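Local coordinates for iron-regulated outer membrane protein (Neisseria meningitidis, PDB 4B7O) that probably takes up iron, likely from siderophores, across the outer membrane as a TonB-dependent transporter, at residues H495-F500 with F544-G549. Numbering follows the deposited sequence.
Sequences HEHWSF and FNYNDG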
ATOM      1  N   HIS A 495       4.886 -18.739 -28.357  1.00 45.85           N
ATOM      2  CA  HIS A 495       3.627 -18.916 -29.095  1.00 41.23           C
ATOM      3  C   HIS A 495       2.787 -17.765 -28.680  1.00 44.81           C
ATOM      4  O   HIS A 495       2.871 -17.264 -27.557  1.00 40.36           O
ATOM      5  CB  HIS A 495       3.032 -20.257 -28.692  1.00 44.42           C
ATOM      6  CG  HIS A 495       1.685 -20.602 -29.303  1.00 46.65           C
ATOM      7  ND1 HIS A 495       0.582 -19.854 -29.122  1.00 54.67           N
ATOM      8  CD2 HIS A 495       1.275 -21.721 -30.012  1.00 49.58           C
ATOM      9  CE1 HIS A 495      -0.482 -20.447 -29.710  1.00 46.39           C
ATOM     10  NE2 HIS A 495      -0.058 -21.581 -30.264  1.00 51.16           N
ATOM     11  N   GLU A 496       1.977 -17.286 -29.589  1.00 46.34           N
ATOM     12  CA  GLU A 496       1.198 -16.121 -29.281  1.00 45.70           C
ATOM     13  C   GLU A 496       0.254 -16.217 -28.052  1.00 46.89           C
ATOM     14  O   GLU A 496      -0.107 -15.178 -27.489  1.00 45.56           O
ATOM     15  CB  GLU A 496       0.452 -15.705 -30.509  1.00 44.90           C
ATOM     16  CG  GLU A 496      -0.291 -16.857 -31.111  1.00 51.88           C
ATOM     17  CD  GLU A 496      -1.417 -16.340 -31.957  1.00 61.92           C
ATOM     18  OE1 GLU A 496      -1.503 -15.085 -32.078  1.00 61.34           O
ATOM     19  OE2 GLU A 496      -2.210 -17.170 -32.479  1.00 66.11           O
ATOM     20  N   HIS A 497      -0.109 -17.428 -27.611  1.00 44.49           N
ATOM     21  CA  HIS A 497      -0.986 -17.607 -26.452  1.00 37.55           C
ATOM     22  C   HIS A 497      -0.272 -17.938 -25.170  1.00 41.51           C
ATOM     23  O   HIS A 497      -0.930 -18.224 -24.164  1.00 42.96           O
ATOM     24  CB  HIS A 497      -1.943 -18.762 -26.687  1.00 41.63           C
ATOM     25  CG  HIS A 497      -2.915 -18.568 -27.814  1.00 40.97           C
ATOM     26  ND1 HIS A 497      -3.589 -19.620 -28.371  1.00 43.43           N
ATOM     27  CD2 HIS A 497      -3.320 -17.417 -28.505  1.00 37.34           C
ATOM     28  CE1 HIS A 497      -4.394 -19.150 -29.370  1.00 45.93           C
ATOM     29  NE2 HIS A 497      -4.221 -17.803 -29.451  1.00 43.41           N
ATOM     30  N   TRP A 498       1.056 -17.938 -25.171  1.00 37.43           N
ATOM     31  CA  TRP A 498       1.808 -18.465 -24.073  1.00 37.16           C
ATOM     32  C   TRP A 498       2.989 -17.603 -23.744  1.00 41.99           C
ATOM     33  O   TRP A 498       3.709 -17.166 -24.633  1.00 40.46           O
ATOM     34  CB  TRP A 498       2.397 -19.834 -24.411  1.00 35.81           C
ATOM     35  CG  TRP A 498       1.467 -20.995 -24.324  1.00 35.60           C
ATOM     36  CD1 TRP A 498       0.691 -21.532 -25.349  1.00 35.44           C
ATOM     37  CD2 TRP A 498       1.130 -21.789 -23.134  1.00 37.70           C
ATOM     38  NE1 TRP A 498      -0.039 -22.601 -24.893  1.00 35.25           N
ATOM     39  CE2 TRP A 498       0.179 -22.807 -23.575  1.00 38.13           C
ATOM     40  CE3 TRP A 498       1.492 -21.749 -21.792  1.00 40.14           C
ATOM     41  CZ2 TRP A 498      -0.371 -23.730 -22.691  1.00 38.93           C
ATOM     42  CZ3 TRP A 498       0.959 -22.716 -20.917  1.00 38.71           C
ATOM     43  CH2 TRP A 498       0.050 -23.681 -21.357  1.00 35.71           C
ATOM     44  N   SER A 499       3.274 -17.438 -22.452  1.00 36.05           N
ATOM     45  CA  SER A 499       4.542 -16.866 -22.104  1.00 38.44           C
ATOM     46  C   SER A 499       5.092 -17.531 -20.820  1.00 35.80           C
ATOM     47  O   SER A 499       4.331 -18.061 -20.036  1.00 31.69           O
ATOM     48  CB  SER A 499       4.433 -15.321 -22.065  1.00 41.09           C
ATOM     49  OG  SER A 499       4.115 -14.892 -20.783  1.00 47.32           O
ATOM     50  N   PHE A 500       6.415 -17.590 -20.688  1.00 33.82           N
ATOM     51  CA  PHE A 500       7.042 -18.167 -19.516  1.00 32.17           C
ATOM     52  C   PHE A 500       8.053 -17.218 -18.976  1.00 30.33           C
ATOM     53  O   PHE A 500       8.675 -16.514 -19.749  1.00 34.71           O
ATOM     54  CB  PHE A 500       7.675 -19.495 -19.896  1.00 35.72           C
ATOM     55  CG  PHE A 500       6.657 -20.536 -20.390  1.00 36.33           C
ATOM     56  CD1 PHE A 500       6.013 -21.391 -19.491  1.00 37.00           C
ATOM     57  CD2 PHE A 500       6.343 -20.645 -21.734  1.00 31.87           C
ATOM     58  CE1 PHE A 500       5.090 -22.342 -19.935  1.00 34.90           C
ATOM     59  CE2 PHE A 500       5.401 -21.568 -22.192  1.00 31.99           C
ATOM     60  CZ  PHE A 500       4.791 -22.428 -21.305  1.00 34.82           C
ATOM     61  N   PHE A 544       4.209 -18.143 -15.588  1.00 29.26           N
ATOM     62  CA  PHE A 544       3.725 -18.464 -16.921  1.00 33.00           C
ATOM     63  C   PHE A 544       2.410 -17.686 -17.113  1.00 33.69           C
ATOM     64  O   PHE A 544       1.722 -17.272 -16.138  1.00 31.08           O
ATOM     65  CB  PHE A 544       3.510 -20.027 -17.090  1.00 33.09           C
ATOM     66  CG  PHE A 544       2.260 -20.475 -16.511  1.00 31.21           C
ATOM     67  CD1 PHE A 544       1.112 -20.385 -17.232  1.00 33.45           C
ATOM     68  CD2 PHE A 544       2.190 -20.803 -15.172  1.00 34.06           C
ATOM     69  CE1 PHE A 544      -0.119 -20.692 -16.634  1.00 39.59           C
ATOM     70  CE2 PHE A 544       0.979 -21.128 -14.574  1.00 34.51           C
ATOM     71  CZ  PHE A 544      -0.181 -21.063 -15.305  1.00 34.31           C
ATOM     72  N   ASN A 545       2.052 -17.450 -18.354  1.00 34.55           N
ATOM     73  CA  ASN A 545       0.785 -16.747 -18.613  1.00 33.27           C
ATOM     74  C   ASN A 545       0.254 -17.405 -19.824  1.00 34.61           C
ATOM     75  O   ASN A 545       0.998 -17.676 -20.747  1.00 34.68           O
ATOM     76  CB  ASN A 545       1.034 -15.267 -18.910  1.00 34.16           C
ATOM     77  CG  ASN A 545       1.682 -14.546 -17.732  1.00 39.86           C
ATOM     78  OD1 ASN A 545       2.901 -14.635 -17.512  1.00 39.28           O
ATOM     79  ND2 ASN A 545       0.853 -13.880 -16.911  1.00 38.49           N
ATOM     80  N   TYR A 546      -1.028 -17.682 -19.823  1.00 35.96           N
ATOM     81  CA  TYR A 546      -1.672 -18.221 -20.965  1.00 35.66           C
ATOM     82  C   TYR A 546      -2.857 -17.372 -21.290  1.00 35.41           C
ATOM     83  O   TYR A 546      -3.581 -16.993 -20.399  1.00 39.59           O
ATOM     84  CB  TYR A 546      -2.114 -19.677 -20.704  1.00 38.10           C
ATOM     85  CG  TYR A 546      -2.967 -20.217 -21.840  1.00 39.50           C
ATOM     86  CD1 TYR A 546      -2.399 -20.814 -22.970  1.00 37.53           C
ATOM     87  CD2 TYR A 546      -4.326 -20.018 -21.838  1.00 39.90           C
ATOM     88  CE1 TYR A 546      -3.191 -21.252 -24.012  1.00 37.45           C
ATOM     89  CE2 TYR A 546      -5.104 -20.442 -22.874  1.00 40.84           C
ATOM     90  CZ  TYR A 546      -4.540 -21.083 -23.944  1.00 39.59           C
ATOM     91  OH  TYR A 546      -5.410 -21.475 -24.944  1.00 43.77           O
ATOM     92  N   ASN A 547      -3.104 -17.114 -22.573  1.00 40.23           N
ATOM     93  CA  ASN A 547      -4.308 -16.358 -22.997  1.00 40.62           C
ATOM     94  C   ASN A 547      -4.713 -16.620 -24.457  1.00 41.88           C
ATOM     95  O   ASN A 547      -3.932 -16.330 -25.365  1.00 44.99           O
ATOM     96  CB  ASN A 547      -4.068 -14.846 -22.821  1.00 35.17           C
ATOM     97  CG  ASN A 547      -5.317 -14.010 -23.134  1.00 36.76           C
ATOM     98  OD1 ASN A 547      -6.428 -14.496 -23.123  1.00 38.06           O
ATOM     99  ND2 ASN A 547      -5.114 -12.755 -23.454  1.00 40.98           N
ATOM    100  N   ASP A 548      -5.910 -17.125 -24.701  1.00 39.64           N
ATOM    101  CA  ASP A 548      -6.347 -17.343 -26.086  1.00 45.90           C
ATOM    102  C   ASP A 548      -7.567 -16.482 -26.405  1.00 48.51           C
ATOM    103  O   ASP A 548      -8.338 -16.774 -27.313  1.00 52.71           O
ATOM    104  CB  ASP A 548      -6.657 -18.827 -26.321  1.00 44.14           C
ATOM    105  CG  ASP A 548      -7.841 -19.281 -25.519  1.00 44.96           C
ATOM    106  OD1 ASP A 548      -8.703 -18.428 -25.266  1.00 42.84           O
ATOM    107  OD2 ASP A 548      -7.912 -20.467 -25.133  1.00 47.30           O
ATOM    108  N   GLY A 549      -7.754 -15.423 -25.635  1.00 47.76           N
ATOM    109  CA  GLY A 549      -8.898 -14.566 -25.810  1.00 47.39           C
ATOM    110  C   GLY A 549     -10.214 -15.079 -25.249  1.00 47.74           C
ATOM    111  O   GLY A 549     -11.146 -14.334 -25.202  1.00 49.09           O
TER
HETATM  112  O   HOH W   1       5.396 -15.638 -17.833  1.00 41.70           O
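Neighbouring strands of the TonB-dependent receptor barrel meet where Trp498 pairs with Tyr546, where one strand starts out of a turn and the other runs out into a loop; their directions run antiparallel, 174° apart. Ser499 and Asn545 form the hydrogen-bonded pair, N to O at 2.9 Å both ways, and two residues further along, Asn547 N donates to His497 O at 2.9 Å, which closes the ladder beside the type I turn His495–Trp498. Trp498, Phe500, Phe544 and Tyr546 share one face of the strands. There Tyr546 drives its ring edge into the face of the indole, a T-shaped pair with planes 68° apart; CD1 of Tyr546 sits 3.3 Å from CE2 of Trp498. Tyr546 reaches this place with CG anti to its backbone N (chi1 172°), while its OH donates to Asp548 OD2 at 2.7 Å; the phenol is thus packed along one edge and hydrogen-bonded at its hydroxyl. Asp548 also lays its CB over the face of the His497 imidazole, a CH-pi contact, and its OD1 accepts from the backbone of Thr550 and Phe551. On the opposite face, with Ser499 and Asn545, a water donates to Asn545 OD1 at 2.7 Å and accepts a weak hydrogen bond from Ser499 OG. Asn545 OD1 also accepts from Gly64 N, and Ser499 packs on Arg62. The contact divides its chemistry by face: an aromatic cluster, with one phenol tied to a carboxylate, on one, and polar groups turned toward the N-terminal residues on the other.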